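Local coordinates for protein Cfl (Pectobacterium brasiliense, PDB 7A9J) that probably activates carboxylic acids, coronafacic acid among them, in an ATP-dependent manner for amide formation, at residues K109-K112 against N113-H117; E265-T268 against E269-E273; Y433-P437 against I438-N442; D490-A493 against H494-P498. The protein carries 1 engineered substitution. All blocks are in the same frame, centred on the assembly; numbering follows the deposited sequence.

Contact 1 (K109-K112 against N113-H117)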
loop_
_atom_site.group_PDB
_atom_site.type_symbol
_atom_site.label_atom_id
_atom_site.label_comp_id
_atom_site.label_asym_id
_atom_site.label_seq_id
_atom_site.Cartn_x
_atom_site.Cartn_y
_atom_site.Cartn_z
ATOM N N LYS A 109 18.073 12.943 -8.049
ATOM C CA LYS A 109 17.544 13.827 -9.090
ATOM C C LYS A 109 16.024 13.870 -9.011
ATOM O O LYS A 109 15.406 14.930 -9.184
ATOM C CB LYS A 109 18.042 13.396 -10.493
ATOM C CG LYS A 109 17.877 11.891 -10.798
ATOM C CD LYS A 109 18.955 11.308 -11.757
ATOM C CE LYS A 109 18.640 9.846 -12.187
ATOM N NZ LYS A 109 19.178 8.766 -11.298
ATOM N N GLU A 110 15.412 12.744 -8.655
ATOM C CA GLU A 110 13.961 12.699 -8.575
ATOM C C GLU A 110 13.450 13.481 -7.382
ATOM O O GLU A 110 12.393 14.126 -7.446
ATOM C CB GLU A 110 13.505 11.249 -8.489
ATOM C CG GLU A 110 13.557 10.582 -9.899
ATOM C CD GLU A 110 13.523 9.066 -9.845
ATOM O OE1 GLU A 110 13.606 8.493 -8.744
ATOM O OE2 GLU A 110 13.422 8.434 -10.917
ATOM N N VAL A 111 14.168 13.389 -6.267
ATOM C CA VAL A 111 13.820 14.174 -5.086
ATOM C C VAL A 111 13.889 15.657 -5.412
ATOM O O VAL A 111 12.953 16.406 -5.134
ATOM C CB VAL A 111 14.765 13.811 -3.934
ATOM C CG1 VAL A 111 14.623 14.864 -2.784
ATOM C CG2 VAL A 111 14.449 12.406 -3.436
ATOM N N LYS A 112 14.982 16.084 -6.063
ATOM C CA LYS A 112 15.087 17.480 -6.461
ATOM C C LYS A 112 13.931 17.890 -7.370
ATOM O O LYS A 112 13.312 18.946 -7.171
ATOM C CB LYS A 112 16.427 17.724 -7.132
ATOM C CG LYS A 112 16.588 19.177 -7.658
ATOM C CD LYS A 112 18.010 19.531 -8.071
ATOM C CE LYS A 112 18.192 21.057 -8.097
ATOM N NZ LYS A 112 19.397 21.433 -8.910
ATOM N N ASN A 113 13.588 17.039 -8.339
ATOM C CA ASN A 113 12.472 17.361 -9.227
ATOM C C ASN A 113 11.175 17.596 -8.457
ATOM O O ASN A 113 10.444 18.555 -8.750
ATOM C CB ASN A 113 12.264 16.258 -10.261
ATOM C CG ASN A 113 11.154 16.619 -11.234
ATOM O OD1 ASN A 113 11.223 17.652 -11.898
ATOM N ND2 ASN A 113 10.101 15.811 -11.274
ATOM N N LEU A 114 10.866 16.743 -7.462
ATOM C CA LEU A 114 9.638 16.945 -6.690
ATOM C C LEU A 114 9.709 18.178 -5.796
ATOM O O LEU A 114 8.698 18.853 -5.595
ATOM C CB LEU A 114 9.314 15.716 -5.836
ATOM C CG LEU A 114 8.929 14.506 -6.698
ATOM C CD1 LEU A 114 8.201 13.481 -5.806
ATOM C CD2 LEU A 114 8.082 14.871 -7.931
ATOM N N ILE A 115 10.860 18.446 -5.186
ATOM C CA ILE A 115 10.955 19.660 -4.375
ATOM C C ILE A 115 10.658 20.874 -5.230
ATOM O O ILE A 115 9.910 21.775 -4.821
ATOM C CB ILE A 115 12.344 19.762 -3.723
ATOM C CG1 ILE A 115 12.461 18.710 -2.614
ATOM C CG2 ILE A 115 12.591 21.173 -3.125
ATOM C CD1 ILE A 115 13.886 18.666 -2.036
ATOM N N GLN A 116 11.213 20.891 -6.442
ATOM C CA GLN A 116 11.025 22.013 -7.348
ATOM C C GLN A 116 9.603 22.042 -7.889
ATOM O O GLN A 116 8.937 23.083 -7.854
ATOM C CB GLN A 116 12.031 21.915 -8.489
ATOM C CG GLN A 116 13.457 22.087 -8.012
ATOM C CD GLN A 116 14.414 22.196 -9.172
ATOM O OE1 GLN A 116 14.510 21.291 -10.009
ATOM N NE2 GLN A 116 15.115 23.311 -9.244
ATOM N N HIS A 117 9.115 20.897 -8.376
ATOM C CA HIS A 117 7.781 20.845 -8.970
ATOM C C HIS A 117 6.709 21.239 -7.959
ATOM O O HIS A 117 5.763 21.957 -8.302
ATOM C CB HIS A 117 7.504 19.441 -9.519
ATOM C CG HIS A 117 6.222 19.326 -10.302
ATOM N ND1 HIS A 117 5.018 19.015 -9.711
ATOM C CD2 HIS A 117 5.962 19.464 -11.624
ATOM C CE1 HIS A 117 4.073 18.944 -10.632
ATOM N NE2 HIS A 117 4.619 19.218 -11.804
HETATM O O HOH W 1 10.852 13.232 -9.525
#
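Val111 and Ile115, and beside them Lys112 and Gln116, meet one turn apart along helix 108-117, in a local i to i+4 contact within the AMP-binding enzyme region. Four consecutive backbone bonds join the two halves: Asn113 N to Lys109 O, Leu114 N to Glu110 O, Ile115 N to Val111 O (2.9 Å) and Gln116 N to Lys112 O.

On the buried side, CG1 of Val111 touches CD1 of Ile115 at 3.9 Å. The Val111 branch leads to this meeting because it stands opposite the backbone N (chi1 167°), while CG1 of Ile115 lies beside its own backbone N and passes 3.4 Å from Val111 O. Lys112 and Gln116 make the second pairing, where two extended chains cross obliquely. CG of Lys112 lies 3.8 Å from OE1 of Gln116, and CE of Lys112 runs 4.0 Å from NE2 of Gln116, so the amide rests against the aliphatic part of the lysine. On the exposed side, one water donates to Glu110 O (2.7 Å) and accepts from ND2 of Asn113 (3.2 Å), giving the Glu110 carbonyl a second partner besides Leu114 N. The carboxylate of Glu110 turns back to the N-H of Ser107.

Helix 108-117 links the parallel strands 98-101 and 122-125 in a beta-alpha-beta crossover that passes strand 74-78 of the five-stranded parallel sheet. Val111 packs on His78 and Ile115 on Ser76 of that strand, with Leu102 and Leu106 also against Val111, while helix 134-138 adjoins Lys112 through Glu136 and Ile115 through Ile137.

Contact 2 (E265-T268 against E269-E273); sequences ENIT and ETLKE
Asn266 and Thr270 are joined by the first backbone bond of helix 267-274, Thr270 N reaching Asn266 O at 2.9 Å with an N-H...O angle of 169°. Two further i to i+4 bonds follow, from Leu271 N to Ile267 O (2.8 Å) and from Lys272 N to Thr268 O (3.1 Å). The helix begins at Ile267, with Asn266 in the N-cap position; Asn266 also breaks it from the preceding helix 261-265.

Among the side chains, Ile267 and Leu271 run abreast in one direction. CD1 of Ile267 rests 3.8 Å from CG of Leu271, and CG1 of Ile267 comes equally near CD1 of Leu271. With CG1 of Ile267 opposite the backbone N (chi1 -179°), the ethyl branch is carried along the helix to its neighbour. OG1 of Thr270 turns back toward the start of the helix, bonding the carbonyl of Asp263 and lying 3.0 Å from Asn266 O.

Ile289 of helix 283-294 receives both Ile267 and Leu271, an arrangement characteristic of an amphipathic helix whose apolar stripe, spaced i to i+4, packs on a neighbouring helix.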
loop_
_atom_site.group_PDB
_atom_site.type_symbol
_atom_site.label_atom_id
_atom_site.label_comp_id
_atom_site.label_asym_id
_atom_site.label_seq_id
_atom_site.Cartn_x
_atom_site.Cartn_y
_atom_site.Cartn_z
ATOM N N GLU A 265 14.243 -6.125 7.640
ATOM C CA GLU A 265 15.095 -7.221 7.195
ATOM C C GLU A 265 15.097 -8.367 8.200
ATOM O O GLU A 265 15.215 -9.526 7.809
ATOM C CB GLU A 265 16.532 -6.736 6.954
ATOM C CG GLU A 265 16.657 -5.727 5.818
ATOM C CD GLU A 265 17.980 -4.927 5.845
ATOM O OE1 GLU A 265 18.138 -4.033 4.976
ATOM O OE2 GLU A 265 18.855 -5.182 6.721
ATOM N N ASN A 266 14.949 -8.079 9.489
ATOM C CA ASN A 266 14.897 -9.165 10.460
ATOM C C ASN A 266 13.467 -9.359 10.960
ATOM O O ASN A 266 13.247 -9.528 12.167
ATOM C CB ASN A 266 15.886 -8.858 11.590
ATOM C CG ASN A 266 17.322 -8.915 11.109
ATOM O OD1 ASN A 266 17.982 -7.883 10.949
ATOM N ND2 ASN A 266 17.815 -10.125 10.868
ATOM N N ILE A 267 12.503 -9.395 10.026
ATOM C CA ILE A 267 11.101 -9.200 10.386
ATOM C C ILE A 267 10.605 -10.312 11.302
ATOM O O ILE A 267 9.795 -10.058 12.203
ATOM C CB ILE A 267 10.210 -9.055 9.129
ATOM C CG1 ILE A 267 8.736 -8.816 9.524
ATOM C CG2 ILE A 267 10.354 -10.266 8.210
ATOM C CD1 ILE A 267 8.546 -7.474 10.210
ATOM N N THR A 268 11.012 -11.561 11.057
ATOM C CA THR A 268 10.520 -12.653 11.898
ATOM C C THR A 268 10.910 -12.441 13.358
ATOM O O THR A 268 10.073 -12.544 14.264
ATOM C CB THR A 268 11.053 -14.003 11.395
ATOM O OG1 THR A 268 10.578 -14.202 10.055
ATOM C CG2 THR A 268 10.533 -15.128 12.273
ATOM N N GLU A 269 12.189 -12.146 13.606
ATOM C CA GLU A 269 12.622 -11.902 14.980
ATOM C C GLU A 269 11.996 -10.632 15.543
ATOM O O GLU A 269 11.633 -10.587 16.722
ATOM C CB GLU A 269 14.144 -11.855 15.058
ATOM C CG GLU A 269 14.791 -13.255 15.079
ATOM C CD GLU A 269 14.416 -14.095 16.322
ATOM O OE1 GLU A 269 13.973 -13.523 17.347
ATOM O OE2 GLU A 269 14.573 -15.340 16.274
ATOM N N THR A 270 11.884 -9.582 14.726
ATOM C CA THR A 270 11.224 -8.365 15.170
ATOM C C THR A 270 9.787 -8.626 15.593
ATOM O O THR A 270 9.315 -8.064 16.594
ATOM C CB THR A 270 11.291 -7.336 14.042
ATOM O OG1 THR A 270 12.692 -7.037 13.821
ATOM C CG2 THR A 270 10.484 -6.060 14.401
ATOM N N LEU A 271 9.066 -9.455 14.831
ATOM C CA LEU A 271 7.661 -9.711 15.143
ATOM C C LEU A 271 7.521 -10.551 16.407
ATOM O O LEU A 271 6.575 -10.350 17.182
ATOM C CB LEU A 271 6.964 -10.387 13.954
ATOM C CG LEU A 271 6.631 -9.488 12.763
ATOM C CD1 LEU A 271 5.944 -10.282 11.673
ATOM C CD2 LEU A 271 5.687 -8.333 13.274
ATOM N N LYS A 272 8.429 -11.502 16.624
ATOM C CA LYS A 272 8.415 -12.233 17.893
ATOM C C LYS A 272 8.630 -11.285 19.060
ATOM O O LYS A 272 8.044 -11.460 20.132
ATOM C CB LYS A 272 9.475 -13.335 17.904
ATOM C CG LYS A 272 9.160 -14.496 16.959
ATOM C CD LYS A 272 10.275 -15.550 17.025
ATOM C CE LYS A 272 9.933 -16.793 16.206
ATOM N NZ LYS A 272 11.087 -17.723 16.092
ATOM N N GLU A 273 9.455 -10.263 18.872
ATOM C CA GLU A 273 9.725 -9.390 20.009
ATOM C C GLU A 273 8.600 -8.390 20.213
ATOM O O GLU A 273 8.227 -8.089 21.349
ATOM C CB GLU A 273 11.032 -8.636 19.820
ATOM C CG GLU A 273 11.292 -7.638 20.924
ATOM C CD GLU A 273 12.667 -7.011 20.819
ATOM O OE1 GLU A 273 13.128 -6.418 21.819
ATOM O OE2 GLU A 273 13.285 -7.119 19.734
#

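Contact 3 (Y433-P437 against I438-N442)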
loop_
_atom_site.group_PDB
_atom_site.type_symbol
_atom_site.label_atom_id
_atom_site.label_comp_id
_atom_site.label_asym_id
_atom_site.label_seq_id
_atom_site.Cartn_x
_atom_site.Cartn_y
_atom_site.Cartn_z
ATOM N N TYR A 433 -15.463 -15.560 -26.601
ATOM C CA TYR A 433 -15.739 -15.456 -25.162
ATOM C C TYR A 433 -14.488 -15.109 -24.371
ATOM O O TYR A 433 -13.386 -15.608 -24.643
ATOM C CB TYR A 433 -16.331 -16.760 -24.628
ATOM C CG TYR A 433 -17.773 -16.939 -25.023
ATOM C CD1 TYR A 433 -18.121 -17.504 -26.237
ATOM C CD2 TYR A 433 -18.789 -16.497 -24.183
ATOM C CE1 TYR A 433 -19.466 -17.645 -26.601
ATOM C CE2 TYR A 433 -20.115 -16.623 -24.527
ATOM C CZ TYR A 433 -20.454 -17.199 -25.738
ATOM O OH TYR A 433 -21.794 -17.318 -26.050
ATOM N N PRO A 434 -14.643 -14.247 -23.378
ATOM C CA PRO A 434 -13.490 -13.865 -22.556
ATOM C C PRO A 434 -13.093 -14.991 -21.608
ATOM O O PRO A 434 -13.949 -15.656 -21.014
ATOM C CB PRO A 434 -13.999 -12.640 -21.792
ATOM C CG PRO A 434 -15.454 -12.927 -21.620
ATOM C CD PRO A 434 -15.882 -13.583 -22.963
ATOM N N VAL A 435 -11.782 -15.224 -21.511
ATOM C CA VAL A 435 -11.196 -16.186 -20.580
ATOM C C VAL A 435 -10.197 -15.451 -19.684
ATOM O O VAL A 435 -9.403 -14.634 -20.157
ATOM C CB VAL A 435 -10.519 -17.346 -21.355
ATOM C CG1 VAL A 435 -9.865 -18.299 -20.410
ATOM C CG2 VAL A 435 -11.607 -18.127 -22.187
ATOM N N TYR A 436 -10.230 -15.763 -18.388
ATOM C CA TYR A 436 -9.443 -14.987 -17.436
ATOM C C TYR A 436 -8.362 -15.860 -16.846
ATOM O O TYR A 436 -8.677 -16.725 -16.009
ATOM C CB TYR A 436 -10.377 -14.473 -16.327
ATOM C CG TYR A 436 -11.579 -13.764 -16.882
ATOM C CD1 TYR A 436 -11.430 -12.596 -17.605
ATOM C CD2 TYR A 436 -12.858 -14.312 -16.749
ATOM C CE1 TYR A 436 -12.555 -11.957 -18.176
ATOM C CE2 TYR A 436 -13.961 -13.704 -17.283
ATOM C CZ TYR A 436 -13.798 -12.519 -18.002
ATOM O OH TYR A 436 -14.921 -11.925 -18.481
ATOM N N PRO A 437 -7.088 -15.595 -17.144
ATOM C CA PRO A 437 -5.997 -16.405 -16.581
ATOM C C PRO A 437 -6.046 -16.548 -15.070
ATOM O O PRO A 437 -5.825 -17.646 -14.565
ATOM C CB PRO A 437 -4.742 -15.652 -17.052
ATOM C CG PRO A 437 -5.199 -14.991 -18.294
ATOM C CD PRO A 437 -6.581 -14.554 -18.044
ATOM N N ILE A 438 -6.306 -15.461 -14.326
ATOM C CA ILE A 438 -6.281 -15.572 -12.876
ATOM C C ILE A 438 -7.287 -16.615 -12.394
ATOM O O ILE A 438 -7.017 -17.344 -11.416
ATOM C CB ILE A 438 -6.492 -14.186 -12.235
ATOM C CG1 ILE A 438 -6.110 -14.267 -10.764
ATOM C CG2 ILE A 438 -7.940 -13.718 -12.270
ATOM C CD1 ILE A 438 -6.169 -12.945 -10.082
ATOM N N GLU A 439 -8.424 -16.754 -13.090
ATOM C CA GLU A 439 -9.402 -17.754 -12.681
ATOM C C GLU A 439 -8.891 -19.176 -12.958
ATOM O O GLU A 439 -9.070 -20.088 -12.133
ATOM C CB GLU A 439 -10.730 -17.489 -13.419
ATOM C CG GLU A 439 -11.845 -18.498 -13.176
ATOM C CD GLU A 439 -12.854 -18.599 -14.347
ATOM O OE1 GLU A 439 -13.153 -17.580 -15.012
ATOM O OE2 GLU A 439 -13.347 -19.718 -14.620
ATOM N N ILE A 440 -8.226 -19.382 -14.105
ATOM C CA ILE A 440 -7.704 -20.710 -14.409
ATOM C C ILE A 440 -6.578 -21.073 -13.455
ATOM O O ILE A 440 -6.496 -22.217 -12.985
ATOM C CB ILE A 440 -7.216 -20.789 -15.863
ATOM C CG1 ILE A 440 -8.347 -20.462 -16.826
ATOM C CG2 ILE A 440 -6.653 -22.200 -16.141
ATOM C CD1 ILE A 440 -7.871 -20.312 -18.251
ATOM N N GLU A 441 -5.669 -20.119 -13.203
ATOM C CA GLU A 441 -4.573 -20.331 -12.252
ATOM C C GLU A 441 -5.104 -20.726 -10.889
ATOM O O GLU A 441 -4.564 -21.636 -10.242
ATOM C CB GLU A 441 -3.726 -19.054 -12.129
ATOM C CG GLU A 441 -2.892 -18.719 -13.372
ATOM C CD GLU A 441 -2.532 -17.237 -13.481
ATOM O OE1 GLU A 441 -2.609 -16.474 -12.456
ATOM O OE2 GLU A 441 -2.106 -16.838 -14.572
ATOM N N ASN A 442 -6.174 -20.067 -10.436
ATOM C CA ASN A 442 -6.703 -20.391 -9.117
ATOM C C ASN A 442 -7.184 -21.831 -9.051
ATOM O O ASN A 442 -6.982 -22.508 -8.047
ATOM C CB ASN A 442 -7.831 -19.438 -8.728
ATOM C CG ASN A 442 -8.418 -19.777 -7.363
ATOM O OD1 ASN A 442 -7.760 -19.618 -6.324
ATOM N ND2 ASN A 442 -9.652 -20.271 -7.359
HETATM O O HOH W 2 -12.069 -17.685 -17.490
#
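Val435 meets Ile440 where the hairpin of strands 428-430 and 433-435 leads into helix 437-445 of the C-terminal domain region: CG1 of the valine lies 3.6 Å from CD1 of the isoleucine, the two side chains crossing at a slant. Beside them Glu439 approaches the Tyr436 ring at its rim. OE1 of Glu439 sits in the ring plane, 3.7 Å from CD2 of Tyr436, with the carboxylate turned 44° from the ring. That oxygen also accepts a hydrogen bond from a water (2.7 Å), which in turn accepts from Tyr436 N (2.8 Å), so the N-H of Tyr436, the N-cap residue, is tied through solvent to the side chain three residues on. The extended chain of Glu439, with CG opposite the backbone N (chi1 176°), sets the carboxylate there.

The helix start itself is held mainly by Pro437 O, which receives Glu441 N at 2.8 Å with an almost straight N-H...O angle of 178°; Tyr436 O takes only weak bonds, from Glu439 N and Ile440 N. The extended Glu441 side chain runs back past its acceptor, CG 3.3 Å from Pro437 O.

Further out, Glu441 forms a salt bridge with Arg517, Glu439 pairs with Lys496, and Tyr436 OH bonds Asn375. Strand 450-460 supports Pro437 and Ile440 through Val455, Ile428 packs against Val435 and Pro437 from strand 428-430, and on strand 418-423 Leu421 meets Tyr436 and Phe420 meets Ile438.

Contact 4 (D490-A493 against H494-P498)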
loop_
_atom_site.group_PDB
_atom_site.type_symbol
_atom_site.label_atom_id
_atom_site.label_comp_id
_atom_site.label_asym_id
_atom_site.label_seq_id
_atom_site.Cartn_x
_atom_site.Cartn_y
_atom_site.Cartn_z
ATOM N N ASP A 490 -13.646 -31.558 -14.658
ATOM C CA ASP A 490 -14.586 -31.556 -13.548
ATOM C C ASP A 490 -14.778 -30.179 -12.928
ATOM O O ASP A 490 -15.735 -29.992 -12.171
ATOM C CB ASP A 490 -14.121 -32.538 -12.465
ATOM C CG ASP A 490 -13.767 -33.924 -13.025
ATOM O OD1 ASP A 490 -14.407 -34.386 -14.002
ATOM O OD2 ASP A 490 -12.837 -34.558 -12.476
ATOM N N ASN A 491 -13.910 -29.206 -13.221
ATOM C CA ASN A 491 -13.937 -27.949 -12.484
ATOM C C ASN A 491 -14.097 -26.698 -13.331
ATOM O O ASN A 491 -14.467 -25.659 -12.776
ATOM C CB ASN A 491 -12.664 -27.795 -11.636
ATOM C CG ASN A 491 -12.592 -28.799 -10.507
ATOM O OD1 ASN A 491 -13.290 -28.676 -9.504
ATOM N ND2 ASN A 491 -11.736 -29.797 -10.663
ATOM N N LEU A 492 -13.820 -26.746 -14.633
ATOM C CA LEU A 492 -13.877 -25.554 -15.473
ATOM C C LEU A 492 -14.578 -25.865 -16.781
ATOM O O LEU A 492 -14.466 -26.974 -17.312
ATOM C CB LEU A 492 -12.475 -25.008 -15.808
ATOM C CG LEU A 492 -11.923 -24.053 -14.754
ATOM C CD1 LEU A 492 -10.587 -23.517 -15.186
ATOM C CD2 LEU A 492 -12.891 -22.909 -14.465
ATOM N N ALA A 493 -15.259 -24.863 -17.325
ATOM C CA ALA A 493 -15.790 -25.002 -18.678
ATOM C C ALA A 493 -14.673 -25.340 -19.665
ATOM O O ALA A 493 -13.532 -24.884 -19.542
ATOM C CB ALA A 493 -16.503 -23.718 -19.103
ATOM N N HIS A 494 -15.017 -26.134 -20.678
ATOM C CA HIS A 494 -14.006 -26.641 -21.589
ATOM C C HIS A 494 -13.304 -25.521 -22.352
ATOM O O HIS A 494 -12.113 -25.646 -22.696
ATOM C CB HIS A 494 -14.648 -27.647 -22.557
ATOM C CG HIS A 494 -13.719 -28.121 -23.636
ATOM N ND1 HIS A 494 -13.502 -27.409 -24.800
ATOM C CD2 HIS A 494 -12.936 -29.224 -23.720
ATOM C CE1 HIS A 494 -12.621 -28.051 -25.549
ATOM N NE2 HIS A 494 -12.265 -29.156 -24.918
ATOM N N TYR A 495 -14.010 -24.429 -22.672
ATOM C CA TYR A 495 -13.359 -23.422 -23.504
ATOM C C TYR A 495 -12.294 -22.675 -22.726
ATOM O O TYR A 495 -11.448 -22.018 -23.337
ATOM C CB TYR A 495 -14.375 -22.434 -24.083
ATOM C CG TYR A 495 -15.014 -21.488 -23.073
ATOM C CD1 TYR A 495 -14.522 -20.188 -22.893
ATOM C CD2 TYR A 495 -16.108 -21.878 -22.304
ATOM C CE1 TYR A 495 -15.104 -19.325 -22.004
ATOM C CE2 TYR A 495 -16.693 -21.009 -21.396
ATOM C CZ TYR A 495 -16.176 -19.724 -21.245
ATOM O OH TYR A 495 -16.726 -18.826 -20.346
ATOM N N LYS A 496 -12.322 -22.769 -21.401
ATOM C CA LYS A 496 -11.304 -22.149 -20.558
ATOM C C LYS A 496 -10.060 -23.019 -20.410
ATOM O O LYS A 496 -9.060 -22.565 -19.827
ATOM C CB LYS A 496 -11.901 -21.866 -19.175
ATOM C CG LYS A 496 -13.121 -20.973 -19.189
ATOM C CD LYS A 496 -13.733 -20.966 -17.790
ATOM C CE LYS A 496 -14.946 -20.089 -17.703
ATOM N NZ LYS A 496 -15.486 -20.131 -16.310
ATOM N N HIS A 497 -10.104 -24.243 -20.908
ATOM C CA HIS A 497 -9.033 -25.204 -20.682
ATOM C C HIS A 497 -7.771 -24.827 -21.461
ATOM O O HIS A 497 -7.844 -24.530 -22.663
ATOM C CB HIS A 497 -9.458 -26.604 -21.143
ATOM C CG HIS A 497 -10.361 -27.335 -20.195
ATOM N ND1 HIS A 497 -11.212 -26.700 -19.310
ATOM C CD2 HIS A 497 -10.528 -28.662 -19.990
ATOM C CE1 HIS A 497 -11.869 -27.606 -18.606
ATOM N NE2 HIS A 497 -11.471 -28.804 -18.998
ATOM N N PRO A 498 -6.605 -24.964 -20.848
ATOM C CA PRO A 498 -5.356 -24.792 -21.595
ATOM C C PRO A 498 -5.311 -25.780 -22.746
ATOM O O PRO A 498 -5.827 -26.896 -22.651
ATOM C CB PRO A 498 -4.268 -25.079 -20.547
ATOM C CG PRO A 498 -4.926 -24.726 -19.207
ATOM C CD PRO A 498 -6.393 -25.097 -19.386
#
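Leu492 and Ala493 fold against Lys496 and His497 in a tight turn at the end of helix 481-491, where residues 494-496 form a short 3-10 segment. Lys496 N donates to Ala493 O at 3.1 Å; the donor stands 52° out of the carbonyl plane, as fits an i to i+3 bond of a 3-10 turn.

The Lys496 side chain is fully extended, and its first torsion puts CG opposite the carbonyl carbon (chi1 -58°). It therefore runs back along the preceding residues: CD lies 3.9 Å from CD2 of Leu492, which it crosses at about a right angle, and 4.1 Å from CB of Ala493. On its way CG passes over a face of the Tyr495 ring, displaced toward the rim. Tyr495 takes the less common position with CG between the backbone N and the carbonyl carbon (chi1 70°), which folds the ring back until CE2 is 3.6 Å from CB of Ala493.

His497 closes the turn from the other end. Its CE1 presents the ring edge to Leu492 O at 3.0 Å and also comes 3.9 Å from CB of Leu492, while CA of His494 lies over one ring face. Leu492 packs on Ile440 and Thr443 of helix 437-445, which also carries Glu439, the partner of the Lys496 ammonium. The sequence Leu-Ala-His-Tyr-Lys-His-Pro resembles the LPxYMxP (A9) motif of adenylate-forming enzymes, keeping Leu492, Tyr495 and Pro498; this turn is probably its counterpart.

Contacts 3 and 4 form one unit, with centres about 10 Å apart. Glu439 OE2 and Lys496 NZ make the salt bridge between them at 2.8 Å, and Val435 CG2 packs on Tyr495 CD1 at 3.6 Å, so the helix start and the turn are bound by both charge and apolar contact. Contacts 1 and 2 lie in the AMP-binding enzyme region, their centres about 34 Å apart and without touching. The side chain of Leu114 in contact 1 is about 14 Å from the bound indene carboxylic acid, and not among the residues that line its pocket. Contacts 1 and 4 lie on opposite sides of the chain's centre, their own centres about 51 Å apart.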